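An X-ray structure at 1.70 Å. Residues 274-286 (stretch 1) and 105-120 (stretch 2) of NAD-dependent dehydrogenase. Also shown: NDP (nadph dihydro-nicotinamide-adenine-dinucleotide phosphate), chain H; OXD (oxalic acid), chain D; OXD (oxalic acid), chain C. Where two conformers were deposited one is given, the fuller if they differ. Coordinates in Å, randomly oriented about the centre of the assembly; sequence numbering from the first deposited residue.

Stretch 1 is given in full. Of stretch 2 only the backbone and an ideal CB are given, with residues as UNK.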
# COMPACT_ATOMS: atom_id res chain seq x y z
N ASP A 274 20.31 -9.12 -1.58
CA ASP A 274 20.97 -7.98 -2.23
C ASP A 274 20.43 -7.64 -3.61
O ASP A 274 21.02 -6.79 -4.28
CB ASP A 274 22.47 -8.26 -2.39
CG ASP A 274 23.22 -8.34 -1.07
OD1 ASP A 274 22.83 -7.69 -0.09
OD2 ASP A 274 24.25 -9.05 -1.04
N MET A 275 19.34 -8.25 -4.06
CA MET A 275 18.93 -8.00 -5.42
C MET A 275 18.11 -6.76 -5.55
O MET A 275 17.27 -6.49 -4.71
CB MET A 275 18.24 -9.19 -5.97
CG MET A 275 19.31 -10.17 -6.34
SD MET A 275 18.49 -11.69 -6.65
CE MET A 275 18.06 -11.41 -8.37
N PRO A 276 18.40 -5.98 -6.61
CA PRO A 276 17.85 -4.63 -6.65
C PRO A 276 16.32 -4.52 -6.79
O PRO A 276 15.75 -3.52 -6.36
CB PRO A 276 18.58 -3.99 -7.83
CG PRO A 276 18.95 -5.12 -8.73
CD PRO A 276 19.22 -6.28 -7.81
N ASN A 277 15.66 -5.53 -7.35
CA ASN A 277 14.20 -5.46 -7.48
C ASN A 277 13.49 -6.62 -6.77
O ASN A 277 12.40 -7.01 -7.18
CB ASN A 277 13.78 -5.37 -8.95
CG ASN A 277 14.26 -4.10 -9.62
OD1 ASN A 277 13.94 -2.99 -9.17
ND2 ASN A 277 15.03 -4.23 -10.71
N VAL A 278 14.09 -7.11 -5.68
CA VAL A 278 13.48 -8.10 -4.81
C VAL A 278 13.29 -7.54 -3.42
O VAL A 278 14.24 -7.01 -2.83
CB VAL A 278 14.29 -9.40 -4.69
CG1 VAL A 278 13.55 -10.40 -3.80
CG2 VAL A 278 14.50 -10.02 -6.07
N TYR A 279 12.07 -7.66 -2.91
CA TYR A 279 11.77 -7.33 -1.52
C TYR A 279 11.67 -8.59 -0.70
O TYR A 279 10.86 -9.45 -0.99
CB TYR A 279 10.43 -6.62 -1.40
CG TYR A 279 10.38 -5.29 -2.08
CD1 TYR A 279 11.01 -4.19 -1.53
CD2 TYR A 279 9.76 -5.14 -3.30
CE1 TYR A 279 10.94 -2.95 -2.13
CE2 TYR A 279 9.71 -3.91 -3.95
CZ TYR A 279 10.31 -2.81 -3.36
OH TYR A 279 10.23 -1.59 -3.98
N VAL A 280 12.51 -8.71 0.32
CA VAL A 280 12.50 -9.90 1.20
C VAL A 280 11.90 -9.53 2.55
O VAL A 280 12.35 -8.58 3.19
CB VAL A 280 13.94 -10.43 1.44
CG1 VAL A 280 14.00 -11.52 2.51
CG2 VAL A 280 14.55 -10.91 0.13
N THR A 281 10.92 -10.32 2.99
CA THR A 281 10.42 -10.26 4.34
C THR A 281 10.47 -11.65 4.96
O THR A 281 10.35 -12.65 4.24
CB THR A 281 9.01 -9.62 4.44
OG1 THR A 281 8.10 -10.22 3.49
CG2 THR A 281 9.08 -8.11 4.26
N PRO A 282 10.68 -11.71 6.29
CA PRO A 282 10.99 -13.02 6.92
C PRO A 282 9.75 -13.80 7.37
O PRO A 282 9.56 -14.07 8.57
CB PRO A 282 11.88 -12.60 8.08
CG PRO A 282 11.33 -11.25 8.48
CD PRO A 282 11.06 -10.59 7.17
N HIS A 283 8.91 -14.14 6.41
CA HIS A 283 7.68 -14.89 6.67
C HIS A 283 6.82 -14.19 7.72
O HIS A 283 6.46 -14.75 8.77
CB HIS A 283 7.99 -16.33 7.01
CG HIS A 283 6.82 -17.25 6.88
ND1 HIS A 283 6.97 -18.58 6.58
CD2 HIS A 283 5.49 -17.05 7.03
CE1 HIS A 283 5.79 -19.16 6.55
NE2 HIS A 283 4.88 -18.26 6.81
N VAL A 284 6.51 -12.94 7.41
CA VAL A 284 5.72 -12.05 8.25
C VAL A 284 4.53 -11.42 7.51
O VAL A 284 3.96 -10.41 7.95
CB VAL A 284 6.61 -10.94 8.87
CG1 VAL A 284 7.52 -11.51 9.95
CG2 VAL A 284 7.42 -10.17 7.81
N ALA A 285 4.10 -11.99 6.37
CA ALA A 285 3.05 -11.32 5.61
C ALA A 285 1.77 -11.22 6.44
O ALA A 285 1.12 -10.18 6.44
CB ALA A 285 2.78 -12.04 4.29
N ALA A 286 1.44 -12.27 7.19
CA ALA A 286 0.30 -12.19 8.11
C ALA A 286 0.63 -12.92 9.38
O ALA A 286 0.58 -14.16 9.44
CB ALA A 286 -0.95 -12.77 7.46
N UNK A 105 -2.97 -6.33 3.85
CA UNK A 105 -2.01 -5.23 3.99
C UNK A 105 -0.72 -5.52 3.25
O UNK A 105 -0.20 -4.68 2.52
CB UNK A 105 -1.71 -4.97 5.47
N UNK A 106 -0.17 -6.71 3.47
CA UNK A 106 1.12 -7.04 2.87
C UNK A 106 1.01 -7.12 1.34
O UNK A 106 1.87 -6.61 0.62
CB UNK A 106 1.64 -8.36 3.43
N UNK A 107 -0.05 -7.75 0.84
CA UNK A 107 -0.26 -7.88 -0.60
C UNK A 107 -0.43 -6.50 -1.24
O UNK A 107 0.19 -6.19 -2.25
CB UNK A 107 -1.48 -8.76 -0.89
N UNK A 108 -1.26 -5.67 -0.63
CA UNK A 108 -1.46 -4.30 -1.12
C UNK A 108 -0.14 -3.55 -1.13
O UNK A 108 0.18 -2.85 -2.11
CB UNK A 108 -2.48 -3.56 -0.26
N UNK A 109 0.65 -3.69 -0.06
CA UNK A 109 1.94 -2.99 -0.01
C UNK A 109 2.84 -3.41 -1.17
O UNK A 109 3.46 -2.56 -1.82
CB UNK A 109 2.64 -3.26 1.32
N UNK A 110 2.91 -4.71 -1.44
CA UNK A 110 3.79 -5.16 -2.53
C UNK A 110 3.30 -4.64 -3.87
O UNK A 110 4.09 -4.21 -4.71
CB UNK A 110 3.87 -6.69 -2.56
N UNK A 111 1.99 -4.74 -4.11
CA UNK A 111 1.47 -4.27 -5.41
C UNK A 111 1.74 -2.76 -5.58
O UNK A 111 2.05 -2.32 -6.69
CB UNK A 111 -0.03 -4.56 -5.52
N UNK A 112 1.61 -1.97 -4.51
CA UNK A 112 1.92 -0.55 -4.60
C UNK A 112 3.40 -0.26 -4.76
O UNK A 112 3.78 0.61 -5.59
CB UNK A 112 1.40 0.17 -3.36
N UNK A 113 4.25 -0.98 -4.04
CA UNK A 113 5.71 -0.81 -4.17
C UNK A 113 6.15 -1.05 -5.60
O UNK A 113 6.96 -0.29 -6.15
CB UNK A 113 6.46 -1.76 -3.23
N UNK A 114 5.63 -2.10 -6.23
CA UNK A 114 5.97 -2.38 -7.63
C UNK A 114 5.33 -1.39 -8.60
O UNK A 114 6.00 -0.85 -9.48
CB UNK A 114 5.54 -3.80 -8.00
N UNK A 115 4.05 -1.09 -8.41
CA UNK A 115 3.35 -0.13 -9.28
C UNK A 115 4.04 1.22 -9.27
O UNK A 115 4.27 1.83 -10.32
CB UNK A 115 1.89 0.03 -8.84
N UNK A 116 4.34 1.69 -8.07
CA UNK A 116 4.86 3.04 -7.88
C UNK A 116 6.40 3.13 -7.95
O UNK A 116 6.98 4.15 -7.61
CB UNK A 116 4.38 3.57 -6.53
N UNK A 117 7.03 2.10 -8.46
CA UNK A 117 8.45 2.13 -8.86
C UNK A 117 9.31 2.55 -7.68
O UNK A 117 10.26 3.33 -7.79
CB UNK A 117 8.67 3.08 -10.04
N UNK A 118 8.99 1.98 -6.52
CA UNK A 118 9.66 2.37 -5.28
C UNK A 118 11.15 2.16 -5.34
O UNK A 118 11.91 3.05 -4.93
CB UNK A 118 9.08 1.59 -4.10
N UNK A 119 11.60 1.01 -5.86
CA UNK A 119 13.04 0.77 -5.93
C UNK A 119 13.78 1.76 -6.86
O UNK A 119 14.87 2.22 -6.52
CB UNK A 119 13.29 -0.66 -6.40
N UNK A 120 13.17 2.12 -7.97
CA UNK A 120 13.73 3.16 -8.85
C UNK A 120 13.87 4.50 -8.15
O UNK A 120 14.91 5.13 -8.25
CB UNK A 120 12.85 3.33 -10.09
PA NDP H . -7.74 -21.47 1.71
O1A NDP H . -7.81 -22.97 1.97
O2A NDP H . -8.90 -20.64 2.14
O5B NDP H . -7.53 -21.29 0.15
C5B NDP H . -6.66 -22.08 -0.62
C4B NDP H . -6.92 -21.79 -2.07
O4B NDP H . -5.92 -22.46 -2.83
C3B NDP H . -8.27 -22.30 -2.58
O3B NDP H . -8.77 -21.35 -3.52
C2B NDP H . -7.91 -23.60 -3.27
O2B NDP H . -8.78 -23.98 -4.32
C1B NDP H . -6.57 -23.22 -3.84
N9A NDP H . -5.81 -24.43 -4.19
C8A NDP H . -5.28 -25.38 -3.39
N7A NDP H . -4.66 -26.33 -4.04
C5A NDP H . -4.79 -25.97 -5.36
C6A NDP H . -4.37 -26.57 -6.56
N6A NDP H . -3.66 -27.72 -6.60
N1A NDP H . -4.67 -25.94 -7.73
C2A NDP H . -5.37 -24.79 -7.69
N3A NDP H . -5.83 -24.15 -6.61
C4A NDP H . -5.49 -24.79 -5.46
O3 NDP H . -6.34 -21.02 2.39
PN NDP H . -6.07 -19.50 2.90
O1N NDP H . -6.46 -18.53 1.84
O2N NDP H . -6.59 -19.32 4.28
O5D NDP H . -4.49 -19.61 3.06
C5D NDP H . -3.69 -19.85 1.92
C4D NDP H . -2.25 -20.15 2.31
O4D NDP H . -1.58 -18.94 2.69
C3D NDP H . -2.05 -21.04 3.53
O3D NDP H . -2.22 -22.43 3.18
C2D NDP H . -0.64 -20.74 4.01
O2D NDP H . 0.30 -21.63 3.38
C1D NDP H . -0.44 -19.31 3.45
N1N NDP H . -0.23 -18.31 4.50
C2N NDP H . 0.97 -17.61 4.59
C3N NDP H . 1.18 -16.67 5.55
C7N NDP H . 2.40 -15.79 5.58
O7N NDP H . 2.63 -15.16 6.63
N7N NDP H . 3.19 -15.72 4.53
C4N NDP H . 0.13 -16.42 6.56
C5N NDP H . -1.11 -17.22 6.40
C6N NDP H . -1.26 -18.08 5.42
P2B NDP H . -10.24 -24.57 -4.01
O1X NDP H . -11.03 -23.37 -3.55
O2X NDP H . -10.66 -25.07 -5.38
O3X NDP H . -10.08 -25.63 -2.98
C1 OXD D . 13.67 1.05 0.97
C2 OXD D . 13.74 0.17 -0.18
O3 OXD D . 14.65 1.13 1.74
O4 OXD D . 12.76 -0.53 -0.46
O5 OXD D . 12.62 1.70 1.16
O6 OXD D . 14.78 0.14 -0.87
C1 OXD C . 0.36 -19.30 8.47
C2 OXD C . 1.73 -18.79 8.37
O3 OXD C . -0.49 -18.70 9.17
O4 OXD C . 2.21 -18.16 9.32
O5 OXD C . 0.09 -20.35 7.84
O6 OXD C . 2.39 -18.99 7.34

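Position 105 lies on the helix with CA-to-CB sideways to stretch 1 and nothing of that stretch within 5.5 Å of its ideal CB, so visible atoms scarcely restrict it; the residue is Glu-105, whose side chain makes no contact here.

At position 106 CA-to-CB points toward stretch 1, and the ideal CB stands 3.6 Å from Ala-285 O. The methyl of Ala-285 offers an apolar patch, and Thr-281 presents a hydroxyl farther along. A long aliphatic chain would cover the methyl; an aromatic ring with a polar edge could serve both. The residue is Trp-106. With chi1 t, its five-membered ring takes Ala-285 CB over one face, 3.7 Å from the ring centroid and 18° off the normal, while Trp-106 NE1 donates to Thr-281 OG1 at 3.1 Å.

Positions 107 and 108 have no visible neighbour, and helical phi/psi is compatible with most residues; they hold Val-107 and Met-108. Position 109 is sideways and would need a long chain to come nearer; Met-109 does so, yet its CE stays 5.8 Å from Thr-281 CG2.

Position 110 is also sideways, with Tyr-279 the nearest residue in register, CA to CA 8.3 Å. A flexible medium or long chain could bend toward it. Gln-110 does, its OE1 4.0 Å from Tyr-279 CB, while Gln-110 NE2 donates to Trp-106 O at 3.3 Å, one turn back.

Positions 111 and 112 are out of reach of stretch 1, which therefore sets no preference; they are Cys-111 and Leu-112.

Position 113 points toward stretch 1, its ideal CB 3.9 Å from Tyr-279 OH. A branched aliphatic chain could lie on the tyrosine ring. Leu-113 places CD1 4.0 Å from the centroid of the Tyr-279 ring, 9° off the normal, a CH-pi contact over the face.

Position 114 starts sideways, but a long or aromatic side chain could reach the ring edge of Tyr-279. His-114 turns its face to the edge of Tyr-279, the centroids of the His-114 and Tyr-279 rings 5.2 Å apart and the planes at 76°.

At 115 and 116 nothing of stretch 1 is near; Leu-115 ends the helix and Arg-116 leaves helical phi/psi. Position 117 has phi/psi of 56/43, a left-handed conformation that glycine or asparagine adopts readily; Gln-117 takes it at the N-cap position of the next helix.

Position 118 is sideways, its ideal CB 3.4 Å from Tyr-279 OH, with the chain D oxalate beyond. A donor of moderate length would suit: His-118 NE2 donates to oxalate O5 at 2.8 Å.

Position 119 points toward stretch 1, where the carbonyls of Pro-276 and Val-278 call for a long donor, lysine or arginine. Arg-119 NH1 donates to Pro-276 O at 2.8 Å and to Val-278 O at 3.0 Å. Its guanidinium covers the Tyr-279 face opposite Leu-113, with Arg-119 CZ 4.3 Å from the ring centroid in an off-centre cation-pi contact, and Arg-119 NE donates to oxalate O6 at 3.1 Å.

Position 120, sideways and without a near neighbour, is Ala-120.

Stretch 2, residues 105-120: EWVMMQCLLHLRQHRA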
# COMPACT_ATOMS: atom_id res chain seq x y z
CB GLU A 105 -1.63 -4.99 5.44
CG GLU A 105 -2.74 -4.48 6.35
CD GLU A 105 -2.37 -4.58 7.83
OE1 GLU A 105 -1.22 -4.95 8.14
OE2 GLU A 105 -3.27 -4.35 8.68
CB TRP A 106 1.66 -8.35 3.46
CG TRP A 106 3.04 -8.74 2.96
CD1 TRP A 106 4.24 -8.47 3.55
CD2 TRP A 106 3.35 -9.48 1.76
NE1 TRP A 106 5.28 -9.00 2.81
CE2 TRP A 106 4.76 -9.61 1.70
CE3 TRP A 106 2.58 -10.05 0.76
CZ2 TRP A 106 5.40 -10.30 0.64
CZ3 TRP A 106 3.20 -10.74 -0.28
CH2 TRP A 106 4.62 -10.85 -0.32
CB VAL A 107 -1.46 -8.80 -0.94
CG1 VAL A 107 -1.76 -8.80 -2.43
CG2 VAL A 107 -1.18 -10.23 -0.47
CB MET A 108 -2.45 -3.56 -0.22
CG MET A 108 -2.74 -2.11 -0.63
SD MET A 108 -3.54 -1.97 -2.25
CE MET A 108 -5.12 -2.73 -1.85
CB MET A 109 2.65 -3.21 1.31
CG MET A 109 3.90 -2.36 1.43
SD MET A 109 4.60 -2.44 3.10
CE MET A 109 5.13 -4.08 3.09
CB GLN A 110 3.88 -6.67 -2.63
CG GLN A 110 4.26 -7.39 -1.36
CD GLN A 110 5.37 -6.73 -0.59
OE1 GLN A 110 6.42 -6.39 -1.14
NE2 GLN A 110 5.14 -6.52 0.71
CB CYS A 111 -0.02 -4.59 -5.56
SG CYS A 111 -0.29 -6.39 -5.73
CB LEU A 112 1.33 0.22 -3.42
CG LEU A 112 -0.20 0.27 -3.37
CD1 LEU A 112 -0.68 0.86 -2.05
CD2 LEU A 112 -0.80 1.01 -4.56
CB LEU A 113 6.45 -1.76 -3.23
CG LEU A 113 6.50 -1.43 -1.73
CD1 LEU A 113 7.08 -2.64 -1.00
CD2 LEU A 113 7.38 -0.22 -1.52
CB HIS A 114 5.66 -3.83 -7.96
CG HIS A 114 6.57 -4.78 -7.27
ND1 HIS A 114 7.90 -4.96 -7.61
CD2 HIS A 114 6.34 -5.62 -6.24
CE1 HIS A 114 8.44 -5.87 -6.81
NE2 HIS A 114 7.51 -6.28 -5.97
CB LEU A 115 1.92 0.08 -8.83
CG LEU A 115 1.10 1.18 -9.54
CD1 LEU A 115 0.85 0.79 -11.00
CD2 LEU A 115 -0.18 1.47 -8.78
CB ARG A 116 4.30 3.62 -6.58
CG ARG A 116 2.78 3.75 -6.53
CD ARG A 116 2.15 4.59 -7.65
NE ARG A 116 2.59 5.96 -7.50
CZ ARG A 116 1.83 7.01 -7.20
NH1 ARG A 116 0.51 6.92 -7.13
NH2 ARG A 116 2.42 8.17 -6.99
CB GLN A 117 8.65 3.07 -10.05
CG GLN A 117 7.75 2.70 -11.20
CD GLN A 117 7.93 3.60 -12.39
OE1 GLN A 117 8.81 3.37 -13.23
NE2 GLN A 117 7.10 4.62 -12.49
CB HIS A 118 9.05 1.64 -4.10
CG HIS A 118 9.71 1.98 -2.81
ND1 HIS A 118 9.56 3.22 -2.21
CD2 HIS A 118 10.53 1.27 -2.00
CE1 HIS A 118 10.23 3.23 -1.08
NE2 HIS A 118 10.83 2.06 -0.92
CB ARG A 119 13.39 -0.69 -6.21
CG ARG A 119 13.29 -1.55 -4.94
CD ARG A 119 14.50 -1.43 -4.00
NE ARG A 119 14.42 -2.23 -2.76
CZ ARG A 119 14.58 -3.56 -2.70
NH1 ARG A 119 14.82 -4.24 -3.80
NH2 ARG A 119 14.51 -4.20 -1.54
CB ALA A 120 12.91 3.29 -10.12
O HOH W 1 9.81 -1.33 -6.58
O HOH W 2 14.37 -6.61 0.69
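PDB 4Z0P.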